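PDB 4DZH: amidohydrolase from Xanthomonas campestris pv. campestris, which probably deaminates adenosine-type nucleosides such as 5'-methylthioadenosine, as a zinc-binding member of the amidohydrolase superfamily. Local coordinates for residues 10-15 with 56-61; 79-84 with 314-319; 84-89 with 121-126; 156-161 with 362-367; 220-225 with 258-263. All blocks are in the same frame, centred on the assembly; numbering follows the deposited sequence. Where two conformers were deposited one is given.

Contact 1: residues 10-15 with 56-61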
# COMPACT_ATOMS: atom_id res chain seq x y z
N PRO A 10 -0.51 -23.05 43.37
CA PRO A 10 -1.71 -23.25 42.54
C PRO A 10 -2.03 -22.05 41.65
O PRO A 10 -2.15 -20.91 42.11
CB PRO A 10 -2.82 -23.48 43.58
CG PRO A 10 -2.14 -23.52 44.90
CD PRO A 10 -0.67 -23.66 44.69
N PRO A 11 -2.19 -22.31 40.34
CA PRO A 11 -2.34 -21.18 39.44
C PRO A 11 -3.61 -20.34 39.69
O PRO A 11 -4.62 -20.84 40.22
CB PRO A 11 -2.36 -21.83 38.04
CG PRO A 11 -2.77 -23.26 38.27
CD PRO A 11 -2.28 -23.62 39.65
N GLU A 12 -3.52 -19.07 39.32
CA GLU A 12 -4.59 -18.08 39.43
C GLU A 12 -5.47 -18.07 38.18
O GLU A 12 -4.97 -18.10 37.09
CB GLU A 12 -3.93 -16.72 39.67
CG GLU A 12 -4.63 -15.47 39.19
CD GLU A 12 -3.79 -14.22 39.45
OE1 GLU A 12 -2.71 -14.36 40.06
OE2 GLU A 12 -4.18 -13.09 39.06
N PRO A 13 -6.79 -18.07 38.35
CA PRO A 13 -7.66 -18.17 37.18
C PRO A 13 -7.68 -16.87 36.38
O PRO A 13 -7.60 -15.78 36.97
CB PRO A 13 -9.04 -18.42 37.78
CG PRO A 13 -8.79 -18.80 39.25
CD PRO A 13 -7.52 -18.11 39.62
N CYS A 14 -7.79 -16.97 35.06
CA CYS A 14 -8.12 -15.83 34.23
C CYS A 14 -8.90 -16.41 33.04
O CYS A 14 -8.92 -17.63 32.86
CB CYS A 14 -6.85 -15.10 33.78
SG CYS A 14 -5.81 -16.02 32.59
N ASP A 15 -9.55 -15.57 32.25
CA ASP A 15 -10.48 -16.07 31.23
C ASP A 15 -9.69 -16.58 30.03
O ASP A 15 -9.95 -17.68 29.48
CB ASP A 15 -11.38 -14.92 30.69
CG ASP A 15 -12.47 -14.47 31.68
OD1 ASP A 15 -12.67 -15.11 32.73
OD2 ASP A 15 -13.14 -13.45 31.38
N VAL A 56 3.13 -20.12 34.86
CA VAL A 56 3.22 -20.55 36.25
C VAL A 56 2.15 -19.82 37.04
O VAL A 56 1.57 -20.37 37.97
CB VAL A 56 4.62 -20.32 36.90
CG1 VAL A 56 5.70 -21.11 36.19
CG2 VAL A 56 4.99 -18.84 36.97
N ARG A 57 1.87 -18.59 36.63
CA ARG A 57 0.95 -17.74 37.35
C ARG A 57 -0.53 -18.04 37.10
O ARG A 57 -1.34 -17.98 38.04
CB ARG A 57 1.26 -16.26 37.06
CG ARG A 57 0.18 -15.32 37.58
CD ARG A 57 0.60 -13.85 37.74
NE ARG A 57 -0.58 -13.07 38.09
CZ ARG A 57 -0.79 -11.80 37.77
NH1 ARG A 57 0.11 -11.09 37.10
NH2 ARG A 57 -1.93 -11.21 38.15
N PHE A 58 -0.90 -18.38 35.87
CA PHE A 58 -2.31 -18.47 35.52
C PHE A 58 -2.84 -19.85 35.18
O PHE A 58 -2.13 -20.69 34.62
CB PHE A 58 -2.58 -17.57 34.30
CG PHE A 58 -2.39 -16.12 34.58
CD1 PHE A 58 -3.32 -15.44 35.35
CD2 PHE A 58 -1.28 -15.44 34.10
CE1 PHE A 58 -3.15 -14.10 35.63
CE2 PHE A 58 -1.10 -14.11 34.37
CZ PHE A 58 -2.04 -13.42 35.14
N ALA A 59 -4.13 -20.04 35.48
CA ALA A 59 -4.89 -21.18 35.00
C ALA A 59 -5.99 -20.63 34.09
O ALA A 59 -7.14 -20.44 34.51
CB ALA A 59 -5.50 -21.96 36.17
N PRO A 60 -5.63 -20.33 32.84
CA PRO A 60 -6.58 -19.69 31.91
C PRO A 60 -7.72 -20.63 31.56
O PRO A 60 -7.43 -21.79 31.32
CB PRO A 60 -5.74 -19.46 30.64
CG PRO A 60 -4.31 -19.59 31.05
CD PRO A 60 -4.29 -20.51 32.25
N ALA A 61 -8.96 -20.13 31.44
CA ALA A 61 -10.06 -21.00 31.00
C ALA A 61 -9.78 -21.47 29.57
O ALA A 61 -10.13 -22.59 29.19
CB ALA A 61 -11.40 -20.25 31.07
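Glu12 lies along the edge of the Arg57 guanidinium, while one face of that group is covered by Phe58, whose CZ sits 3.3 Å above the guanidinium plane. The Phe58 ring in turn carries Arg57 CG over its centre on one face, has Glu12 O near its edge, and receives Cys14 SG obliquely, 4.4 Å from the ring centroid. These groups decorate a short, weakly bonded parallel pair, strands 12-14 and 58-60, at the surface far from the metal sites. Arg57 holds Glu12 side-on with two nitrogens: NE meets OE1 from above the carboxylate plane, and NH2 reaches OE2 on its syn side at 3.1 Å. The two planes are 54° apart, so this salt bridge is twisted although both oxygens lie close to the guanidinium plane. Arg57 can run alongside Glu12 because both chains leave with CG anti to the backbone N and stay extended. Glu12 N and O bond to Arg57 O and Ala59 N, making the one firm bridge between the strands. Strands 36-41 and 44-50 pack on the Cys14 and Phe58 side through Ala39 and Leu49. At the far end Ala61 N donates to Cys14 O at 2.9 Å.

Contact 2: residues 79-84 with 314-319. With ZN (zinc ion), chain E; ZN (zinc ion), chain F.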
# COMPACT_ATOMS: atom_id res chain seq x y z
N HIS A 79 -10.78 8.04 10.91
CA HIS A 79 -11.70 8.79 10.05
C HIS A 79 -12.35 7.91 8.99
O HIS A 79 -11.72 7.54 8.02
CB HIS A 79 -10.99 9.93 9.32
CG HIS A 79 -11.93 10.80 8.54
ND1 HIS A 79 -12.94 11.52 9.14
CD2 HIS A 79 -12.09 11.00 7.20
CE1 HIS A 79 -13.62 12.19 8.22
NE2 HIS A 79 -13.13 11.89 7.03
N THR A 80 -13.63 7.58 9.21
CA THR A 80 -14.34 6.74 8.23
C THR A 80 -15.67 7.32 7.77
O THR A 80 -16.33 8.09 8.48
CB THR A 80 -14.61 5.31 8.79
OG1 THR A 80 -15.34 5.42 10.04
CG2 THR A 80 -13.27 4.60 9.05
N HIS A 81 -16.09 6.91 6.58
CA HIS A 81 -17.46 7.09 6.08
C HIS A 81 -17.86 5.70 5.62
O HIS A 81 -17.89 5.42 4.42
CB HIS A 81 -17.52 8.09 4.90
CG HIS A 81 -16.88 9.42 5.18
ND1 HIS A 81 -17.38 10.30 6.12
CD2 HIS A 81 -15.81 10.03 4.62
CE1 HIS A 81 -16.64 11.39 6.14
NE2 HIS A 81 -15.66 11.24 5.26
N ASN A 82 -18.11 4.82 6.57
CA ASN A 82 -18.09 3.40 6.24
C ASN A 82 -19.18 2.84 5.28
O ASN A 82 -18.90 1.89 4.53
CB ASN A 82 -17.88 2.54 7.52
CG ASN A 82 -16.39 2.27 7.80
OD1 ASN A 82 -15.50 2.44 6.92
ND2 ASN A 82 -16.11 1.79 9.01
N PRO A 83 -20.38 3.44 5.25
CA PRO A 83 -21.35 2.97 4.25
C PRO A 83 -20.82 3.13 2.82
O PRO A 83 -21.33 2.48 1.91
CB PRO A 83 -22.56 3.88 4.49
CG PRO A 83 -22.49 4.17 5.96
CD PRO A 83 -20.99 4.37 6.22
N MET A 84 -19.83 4.00 2.61
CA MET A 84 -19.27 4.14 1.28
C MET A 84 -18.45 2.92 0.80
O MET A 84 -17.98 2.91 -0.33
CB MET A 84 -18.49 5.47 1.15
CG MET A 84 -19.29 6.66 1.65
SD MET A 84 -18.53 8.27 1.42
CE MET A 84 -18.74 8.53 -0.33
N GLY A 314 -6.31 7.78 9.51
CA GLY A 314 -7.60 7.29 9.06
C GLY A 314 -7.56 7.02 7.55
O GLY A 314 -6.67 7.48 6.81
N THR A 315 -8.56 6.30 7.04
CA THR A 315 -8.58 5.90 5.64
C THR A 315 -9.49 6.79 4.77
O THR A 315 -9.35 6.78 3.54
CB THR A 315 -9.01 4.40 5.43
OG1 THR A 315 -10.31 4.21 6.02
CG2 THR A 315 -7.98 3.41 6.06
N ASP A 316 -10.46 7.49 5.39
CA ASP A 316 -11.56 8.14 4.66
C ASP A 316 -12.39 7.03 4.03
O ASP A 316 -12.29 5.85 4.47
CB ASP A 316 -11.02 9.16 3.61
CG ASP A 316 -11.94 10.38 3.38
OD1 ASP A 316 -12.92 10.67 4.11
OD2 ASP A 316 -11.53 11.10 2.44
N GLY A 317 -13.16 7.31 3.01
CA GLY A 317 -14.12 6.35 2.46
C GLY A 317 -13.62 5.58 1.25
O GLY A 317 -12.61 5.97 0.62
N CYS A 318 -14.32 4.50 0.88
CA CYS A 318 -13.90 3.61 -0.18
C CYS A 318 -14.16 4.14 -1.59
O CYS A 318 -13.85 3.44 -2.53
CB CYS A 318 -14.47 2.20 -0.03
SG CYS A 318 -13.80 1.34 1.43
N ALA A 319 -14.69 5.35 -1.72
CA ALA A 319 -14.74 5.95 -3.06
C ALA A 319 -13.53 6.85 -3.25
O ALA A 319 -13.35 7.40 -4.35
CB ALA A 319 -16.04 6.75 -3.25
ZN ZN E . -14.05 12.39 5.25
ZN ZN F . -12.95 12.43 2.20
O HOH W 1 -14.74 4.61 5.37
O HOH W 2 -15.89 3.32 3.04
O HOH W 3 -13.11 13.41 3.77
O HOH W 4 -12.41 14.04 0.90
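This buried contact is a metal-bridging one in the active-site region of the TIM barrel, where the end of strand 69-80 meets the loop that follows strand 310-313. His79 and His81 form the His-X-His motif of the amidohydrolase superfamily, and Asp316 is the aspartate that faces it. The zinc ion of chain E is bound by His79 NE2 at 2.1 Å, His81 NE2 at 2.0 Å and Asp316 OD1 at 2.4 Å, with His228 and water 3 completing the site. Asp316 OD1 also reaches the second zinc ion, chain F, at 2.6 Å, whereas OD2 binds it at 2.0 Å; water 3 bridges both metals, and water 4 is among the second ion's other ligands. Asp316 OD1 approaches both imidazoles at their edges, the His79 ring turned 35° from the carboxylate. A backbone bond from Asp316 N to His79 O, 2.9 Å long, fixes the loop beside the strand. Water 1 links His81 N, Asn82 OD1 and Asp316 O, and water 2 spans His81 O and Cys318 N. His226 and Asn139 hold ND1 of His79 and His81, and Ser290 bonds Asp316 OD2. Strand 133-139 flanks strand 69-80, while helix 96-111 packs on Met84 and Ala319 through Ile104.

Contact 3: residues 84-89 with 121-126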
# COMPACT_ATOMS: atom_id res chain seq x y z
N MET A 84 -19.83 4.00 2.61
CA MET A 84 -19.27 4.14 1.28
C MET A 84 -18.45 2.92 0.80
O MET A 84 -17.98 2.91 -0.33
CB MET A 84 -18.49 5.47 1.15
CG MET A 84 -19.29 6.66 1.65
SD MET A 84 -18.53 8.27 1.42
CE MET A 84 -18.74 8.53 -0.33
N THR A 85 -18.31 1.86 1.62
CA THR A 85 -17.77 0.62 1.09
C THR A 85 -18.65 0.17 -0.08
O THR A 85 -18.15 -0.38 -1.04
CB THR A 85 -17.81 -0.54 2.07
OG1 THR A 85 -19.15 -0.64 2.59
CG2 THR A 85 -16.85 -0.35 3.17
N LEU A 86 -19.95 0.43 0.00
CA LEU A 86 -20.85 0.11 -1.12
C LEU A 86 -20.60 0.95 -2.39
O LEU A 86 -21.09 0.61 -3.46
CB LEU A 86 -22.34 0.18 -0.66
CG LEU A 86 -22.68 -0.88 0.39
CD1 LEU A 86 -24.10 -0.63 0.86
CD2 LEU A 86 -22.52 -2.31 -0.13
N LEU A 87 -19.80 2.01 -2.28
CA LEU A 87 -19.48 2.85 -3.44
C LEU A 87 -17.99 2.62 -3.88
O LEU A 87 -17.39 3.48 -4.54
CB LEU A 87 -19.72 4.33 -3.14
CG LEU A 87 -21.16 4.70 -2.74
CD1 LEU A 87 -21.37 6.21 -2.85
CD2 LEU A 87 -22.12 3.97 -3.62
N ARG A 88 -17.43 1.47 -3.52
CA ARG A 88 -16.03 1.20 -3.80
C ARG A 88 -15.70 1.34 -5.27
O ARG A 88 -16.22 0.58 -6.07
CB ARG A 88 -15.70 -0.21 -3.32
CG ARG A 88 -14.19 -0.50 -3.27
CD ARG A 88 -13.88 -1.93 -2.88
NE ARG A 88 -14.62 -2.53 -1.76
CZ ARG A 88 -14.27 -2.47 -0.48
NH1 ARG A 88 -13.22 -1.75 -0.06
NH2 ARG A 88 -14.98 -3.17 0.41
N GLY A 89 -14.82 2.30 -5.62
CA GLY A 89 -14.41 2.53 -7.00
C GLY A 89 -15.53 3.01 -7.91
O GLY A 89 -15.47 2.80 -9.11
N THR A 121 -22.07 -0.33 6.50
CA THR A 121 -21.33 -0.39 7.76
C THR A 121 -20.94 -1.81 8.10
O THR A 121 -19.80 -2.09 8.55
CB THR A 121 -22.19 0.21 8.89
OG1 THR A 121 -22.48 1.58 8.56
CG2 THR A 121 -21.42 0.18 10.18
N THR A 122 -21.87 -2.75 7.87
CA THR A 122 -21.61 -4.14 8.15
C THR A 122 -20.50 -4.70 7.25
O THR A 122 -19.59 -5.41 7.73
CB THR A 122 -22.90 -4.96 7.98
OG1 THR A 122 -23.89 -4.45 8.87
CG2 THR A 122 -22.64 -6.41 8.27
N LEU A 123 -20.57 -4.38 5.95
CA LEU A 123 -19.49 -4.70 5.04
C LEU A 123 -18.12 -4.15 5.55
O LEU A 123 -17.13 -4.88 5.59
CB LEU A 123 -19.82 -4.14 3.65
CG LEU A 123 -18.78 -4.45 2.56
CD1 LEU A 123 -18.48 -5.95 2.49
CD2 LEU A 123 -19.30 -3.91 1.27
N ALA A 124 -18.13 -2.90 5.99
CA ALA A 124 -16.91 -2.29 6.52
C ALA A 124 -16.37 -3.02 7.75
O ALA A 124 -15.15 -3.23 7.89
CB ALA A 124 -17.13 -0.82 6.82
N ILE A 125 -17.28 -3.43 8.65
CA ILE A 125 -16.86 -4.12 9.85
C ILE A 125 -16.11 -5.42 9.49
O ILE A 125 -15.03 -5.70 10.01
CB ILE A 125 -18.07 -4.41 10.75
CG1 ILE A 125 -18.60 -3.13 11.38
CG2 ILE A 125 -17.69 -5.49 11.80
CD1 ILE A 125 -19.96 -3.32 12.06
N ALA A 126 -16.62 -6.17 8.51
CA ALA A 126 -15.90 -7.37 8.05
C ALA A 126 -14.50 -7.00 7.50
O ALA A 126 -13.50 -7.66 7.81
CB ALA A 126 -16.76 -8.11 7.01
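The 3-10 turn in the loop after barrel strand 69-80 packs here on helix 114-130, in a buried apolar contact without a direct hydrogen bond between the two segments. Thr85 and Leu123 form its centre, sliding past each other in opposite directions. Leu123 CD2 lies 3.5 Å from Thr85 OG1 and also approaches Thr85 CB. The methyl of Thr85 is used on another partner: CG2 rests 3.7 Å from Ala124 CB. This division of labour follows from the first torsion of Thr85, chi1 51°, which sets OG1 between the backbone N and the carbonyl carbon and CG2 anti to that carbon. The hydroxyl is not left to the leucine, since OG1 is within hydrogen-bonding geometry of Gly120 O, in the same helix, and of Asn82 O, which must share its one proton. Leu86 adds a second methyl contact, its CD2 meeting Leu123 CD2 at 3.9 Å as the side chains cross at a slant. Arg88 comes only loosely to the same leucine; its NH2 makes a salt bridge with Glu127, and its NE donates to Gln392 O of the second subunit. Leu86 O accepts from His395 NE2 of that subunit, which places the contact at the dimer interface. This is packing of a post-strand loop on an outer helix of a TIM barrel, next to the neighbouring subunit.

Contact 4: residues 156-161 with 362-367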
# COMPACT_ATOMS: atom_id res chain seq x y z
N ARG A 156 -15.84 -1.42 18.31
CA ARG A 156 -15.74 -0.15 19.03
C ARG A 156 -15.84 1.05 18.09
O ARG A 156 -15.27 1.07 17.01
CB ARG A 156 -14.42 -0.10 19.80
CG ARG A 156 -14.40 0.96 20.92
CD ARG A 156 -13.10 0.87 21.70
NE ARG A 156 -12.92 -0.47 22.26
CZ ARG A 156 -13.53 -0.91 23.36
NH1 ARG A 156 -14.41 -0.13 24.02
NH2 ARG A 156 -13.30 -2.14 23.80
N ALA A 157 -16.56 2.08 18.53
CA ALA A 157 -16.71 3.24 17.66
C ALA A 157 -17.00 4.51 18.41
O ALA A 157 -17.79 4.53 19.35
CB ALA A 157 -17.84 2.99 16.67
N LEU A 158 -16.41 5.58 17.90
CA LEU A 158 -16.89 6.94 18.22
C LEU A 158 -17.75 7.32 17.03
O LEU A 158 -17.24 7.37 15.88
CB LEU A 158 -15.69 7.90 18.36
CG LEU A 158 -16.09 9.37 18.64
CD1 LEU A 158 -16.88 9.52 19.94
CD2 LEU A 158 -14.87 10.28 18.69
N VAL A 159 -19.05 7.51 17.26
CA VAL A 159 -20.01 7.67 16.16
C VAL A 159 -20.43 9.12 16.09
O VAL A 159 -20.89 9.69 17.08
CB VAL A 159 -21.24 6.78 16.36
CG1 VAL A 159 -22.28 7.04 15.27
CG2 VAL A 159 -20.83 5.31 16.34
N GLY A 160 -20.24 9.72 14.92
CA GLY A 160 -20.57 11.13 14.80
C GLY A 160 -21.97 11.43 14.33
O GLY A 160 -22.48 10.78 13.40
N ALA A 161 -22.57 12.46 14.91
CA ALA A 161 -23.86 12.96 14.49
C ALA A 161 -23.59 14.11 13.52
O ALA A 161 -23.06 15.16 13.90
CB ALA A 161 -24.66 13.48 15.74
N ARG A 362 -6.38 8.30 21.61
CA ARG A 362 -6.42 9.63 22.23
C ARG A 362 -7.28 10.62 21.45
O ARG A 362 -7.97 11.47 22.06
CB ARG A 362 -5.02 10.18 22.38
CG ARG A 362 -4.24 9.47 23.47
CD ARG A 362 -2.80 9.93 23.51
NE ARG A 362 -2.08 9.29 24.61
CZ ARG A 362 -0.78 9.48 24.88
NH1 ARG A 362 -0.07 10.32 24.14
NH2 ARG A 362 -0.21 8.87 25.90
N ALA A 363 -7.24 10.54 20.12
CA ALA A 363 -8.05 11.45 19.29
C ALA A 363 -9.54 11.23 19.53
O ALA A 363 -10.34 12.17 19.43
CB ALA A 363 -7.72 11.24 17.81
N LEU A 364 -9.94 10.00 19.84
CA LEU A 364 -11.36 9.68 19.97
C LEU A 364 -11.81 9.77 21.42
O LEU A 364 -12.98 9.58 21.72
CB LEU A 364 -11.65 8.26 19.43
CG LEU A 364 -11.83 8.08 17.91
CD1 LEU A 364 -10.68 8.70 17.12
CD2 LEU A 364 -11.93 6.59 17.59
N GLY A 365 -10.88 10.09 22.33
CA GLY A 365 -11.20 10.15 23.75
C GLY A 365 -11.22 8.79 24.45
O GLY A 365 -11.78 8.64 25.57
N PHE A 366 -10.60 7.81 23.81
CA PHE A 366 -10.55 6.44 24.31
C PHE A 366 -9.14 6.07 24.83
O PHE A 366 -8.84 4.89 25.09
CB PHE A 366 -10.91 5.45 23.17
CG PHE A 366 -12.32 5.56 22.64
CD1 PHE A 366 -13.34 6.15 23.35
CD2 PHE A 366 -12.60 5.02 21.38
CE1 PHE A 366 -14.63 6.20 22.82
CE2 PHE A 366 -13.89 5.07 20.86
CZ PHE A 366 -14.91 5.67 21.58
N GLY A 367 -8.28 7.08 24.96
CA GLY A 367 -6.89 6.87 25.33
C GLY A 367 -6.69 6.11 26.62
O GLY A 367 -5.69 5.41 26.80
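Strand 156-163 runs past the C-terminal end of helix 349-363; the nearest CA atoms, those of Leu158 and Leu364, are 6.4 Å apart, and no hydrogen bond joins the two segments. The strand is one of the parallel strands of the TIM barrel, flanked by strands 133-139 and 194-200, and the helix finishes in a Schellman motif at Gly365, where positive phi ends it. Both residues that flank this glycine point their side chains back at the strand. Leu364 receives Leu158: CD2 of Leu158 lies 3.8 Å from Leu364 CG, and its CB meets the same CG at 3.9 Å. Leu158 CD2 also comes within 3.6 Å of Leu364 O. Leu158 reaches there with CG anti to its N, chi1 178°, which brings CD2 to the Leu364 side chain and carbonyl.

Phe366 inserts its ring edge-first against the strand backbone. Ala157 O and Leu158 N lie close to the ring plane, at its edge; Phe366 CZ is 3.8 Å from Ala157 O, and Leu158 CB is 4.0 Å from Phe366 CZ. One face of this ring bears Leu364 O, 3.8 Å above the plane of Phe366 and displaced toward the rim. Cys135 and Ser195 of the adjoining strands also touch Phe366. Arg156 slides past the ring in the opposite direction, its guanidinium and the ring planes 77° apart, and its charged end is carried on to Asp380, with which NE forms a salt bridge. The aliphatic part of the arginine does the packing, with Arg156 CG 4.1 Å from Phe366 CE2.

Contact 5: residues 220-225 with 258-263. With ZN (zinc ion), chain H.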
# COMPACT_ATOMS: atom_id res chain seq x y z
N GLN A 220 -21.71 21.05 26.91
CA GLN A 220 -22.83 20.58 27.74
C GLN A 220 -22.96 19.06 27.86
O GLN A 220 -23.24 18.52 28.94
CB GLN A 220 -24.14 21.15 27.20
CG GLN A 220 -25.40 20.70 27.92
CD GLN A 220 -26.67 21.23 27.26
OE1 GLN A 220 -26.75 22.41 26.90
NE2 GLN A 220 -27.65 20.36 27.09
N LEU A 221 -22.79 18.35 26.74
CA LEU A 221 -23.04 16.91 26.73
C LEU A 221 -21.74 16.12 26.81
O LEU A 221 -21.76 14.88 26.83
CB LEU A 221 -23.80 16.49 25.47
CG LEU A 221 -25.08 17.25 25.20
CD1 LEU A 221 -25.58 16.94 23.80
CD2 LEU A 221 -26.17 16.92 26.26
N ASP A 222 -20.62 16.84 26.84
CA ASP A 222 -19.30 16.22 26.93
C ASP A 222 -19.01 15.27 25.74
O ASP A 222 -18.88 14.03 25.90
CB ASP A 222 -19.12 15.50 28.27
CG ASP A 222 -17.69 15.04 28.51
OD1 ASP A 222 -16.76 15.70 27.99
OD2 ASP A 222 -17.50 14.02 29.21
N MET A 223 -18.95 15.89 24.56
CA MET A 223 -18.70 15.17 23.30
C MET A 223 -17.53 15.80 22.51
O MET A 223 -17.32 17.00 22.51
CB MET A 223 -19.99 15.14 22.44
CG MET A 223 -21.14 14.29 22.97
SD MET A 223 -22.69 14.87 22.25
CE MET A 223 -22.49 14.16 20.60
N PRO A 224 -16.75 14.97 21.80
CA PRO A 224 -15.75 15.53 20.87
C PRO A 224 -16.42 16.16 19.64
O PRO A 224 -17.62 15.95 19.44
CB PRO A 224 -14.95 14.29 20.46
CG PRO A 224 -15.18 13.30 21.54
CD PRO A 224 -16.59 13.52 21.97
N VAL A 225 -15.65 16.94 18.87
CA VAL A 225 -16.12 17.57 17.64
C VAL A 225 -15.26 17.06 16.48
O VAL A 225 -14.08 17.32 16.43
CB VAL A 225 -16.02 19.12 17.76
CG1 VAL A 225 -16.44 19.79 16.47
CG2 VAL A 225 -16.87 19.60 18.94
N ASN A 258 -9.82 23.54 20.33
CA ASN A 258 -9.63 23.23 21.75
C ASN A 258 -9.39 21.73 21.92
O ASN A 258 -9.24 21.03 20.93
CB ASN A 258 -10.83 23.72 22.57
CG ASN A 258 -12.14 23.19 22.05
OD1 ASN A 258 -12.17 22.23 21.29
ND2 ASN A 258 -13.24 23.80 22.47
N ASP A 259 -9.39 21.23 23.16
CA ASP A 259 -9.12 19.80 23.39
C ASP A 259 -10.30 18.87 23.09
O ASP A 259 -10.26 17.69 23.47
CB ASP A 259 -8.57 19.52 24.79
CG ASP A 259 -9.51 19.95 25.91
OD1 ASP A 259 -10.69 20.29 25.64
OD2 ASP A 259 -9.07 19.91 27.08
N ARG A 260 -11.32 19.38 22.41
CA ARG A 260 -12.40 18.54 21.89
C ARG A 260 -12.31 18.32 20.38
O ARG A 260 -13.04 17.49 19.84
CB ARG A 260 -13.76 19.15 22.16
CG ARG A 260 -14.14 19.26 23.63
CD ARG A 260 -15.59 19.74 23.79
NE ARG A 260 -15.95 19.83 25.20
CZ ARG A 260 -16.22 18.78 25.97
NH1 ARG A 260 -16.14 17.55 25.47
NH2 ARG A 260 -16.55 18.95 27.25
N LEU A 261 -11.46 19.07 19.70
CA LEU A 261 -11.46 19.08 18.23
C LEU A 261 -10.64 17.96 17.63
O LEU A 261 -9.45 17.84 17.90
CB LEU A 261 -10.93 20.41 17.68
CG LEU A 261 -10.96 20.61 16.15
CD1 LEU A 261 -12.39 20.47 15.56
CD2 LEU A 261 -10.33 21.96 15.72
N ILE A 262 -11.28 17.18 16.78
CA ILE A 262 -10.58 16.21 15.94
C ILE A 262 -10.57 16.78 14.52
O ILE A 262 -11.61 16.79 13.85
CB ILE A 262 -11.33 14.85 15.94
CG1 ILE A 262 -11.65 14.39 17.36
CG2 ILE A 262 -10.52 13.82 15.14
CD1 ILE A 262 -12.64 13.19 17.43
N ALA A 263 -9.42 17.28 14.07
CA ALA A 263 -9.33 17.99 12.81
C ALA A 263 -8.83 17.05 11.73
O ALA A 263 -7.68 16.61 11.76
CB ALA A 263 -8.37 19.18 12.94
ZN ZN H . -22.62 13.10 27.76
O HOH W 5 -20.86 12.23 26.87
O HOH W 6 -22.51 11.19 28.63
O HOH W 7 -23.58 14.27 29.39
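Arg260 reaches Asp222 by an extended run from CG to NE that ends in a turn at chi4 of -75°, while Asp222 places its carboxylate with CG anti to the backbone N, chi1 -170°. The two side chains meet at about a right angle, their flat groups 77° apart. Arg260 NH1 donates to Asp222 OD1 at 3.2 Å, in the guanidinium plane and on the anti side of the carboxylate, and NH2 adds a weak bond to the same oxygen. NH1 also makes a weak bond to Met223 O. Behind this bridge the chains continue as parallel strands 225-229 and 261-265 of the TIM barrel: Val225 N donates to Arg260 O at 2.8 Å, and Val225 O accepts from Ile262 N at 2.8 Å, both nearly straight. Pro224 CB touches Ile262 CD1 at 4.0 Å, and Val225 CG1 lies 4.2 Å from Leu261 CD1. Strand 261-265 is entered by a type I turn, where Asn258 OD1 accepts from Arg260 N in an Asx turn. Helix 208-221 ends in a Schellman motif at Asp222, and Leu221 O there binds a zinc ion together with His185 and three waters, one of which donates to Asp222 O. The chemistry implies a one-oxygen salt bridge on the solvent-exposed Asp222, OD1 accepting from both NH1 and, weakly, NH2, which probably ties the helix end, with its zinc ion, to the turn that leads into strand 261-265.

In the fold
From the N terminus, contact 1 closes first, ending the N-terminal span that holds strands 16-20, 36-41 and 44-50 before the barrel begins; it lies about 33 Å or more from the others, centre to centre. Contact 2 then opens at residues 79-84 and shares Met84 with contact 3, which closes early, within the long loop that contact 2 spans, and brings an outer helix against the loop that follows the metal-binding strand. Contact 4 opens at 156-161 and crosses contact 2, since 314-319 comes before 362-367. Contact 5 falls within the spans of both contact 2 and contact 4 and touches contact 4 through Ile262 and Pro224. Together contacts 2 to 5 tie strands, helices and metal sites of one barrel.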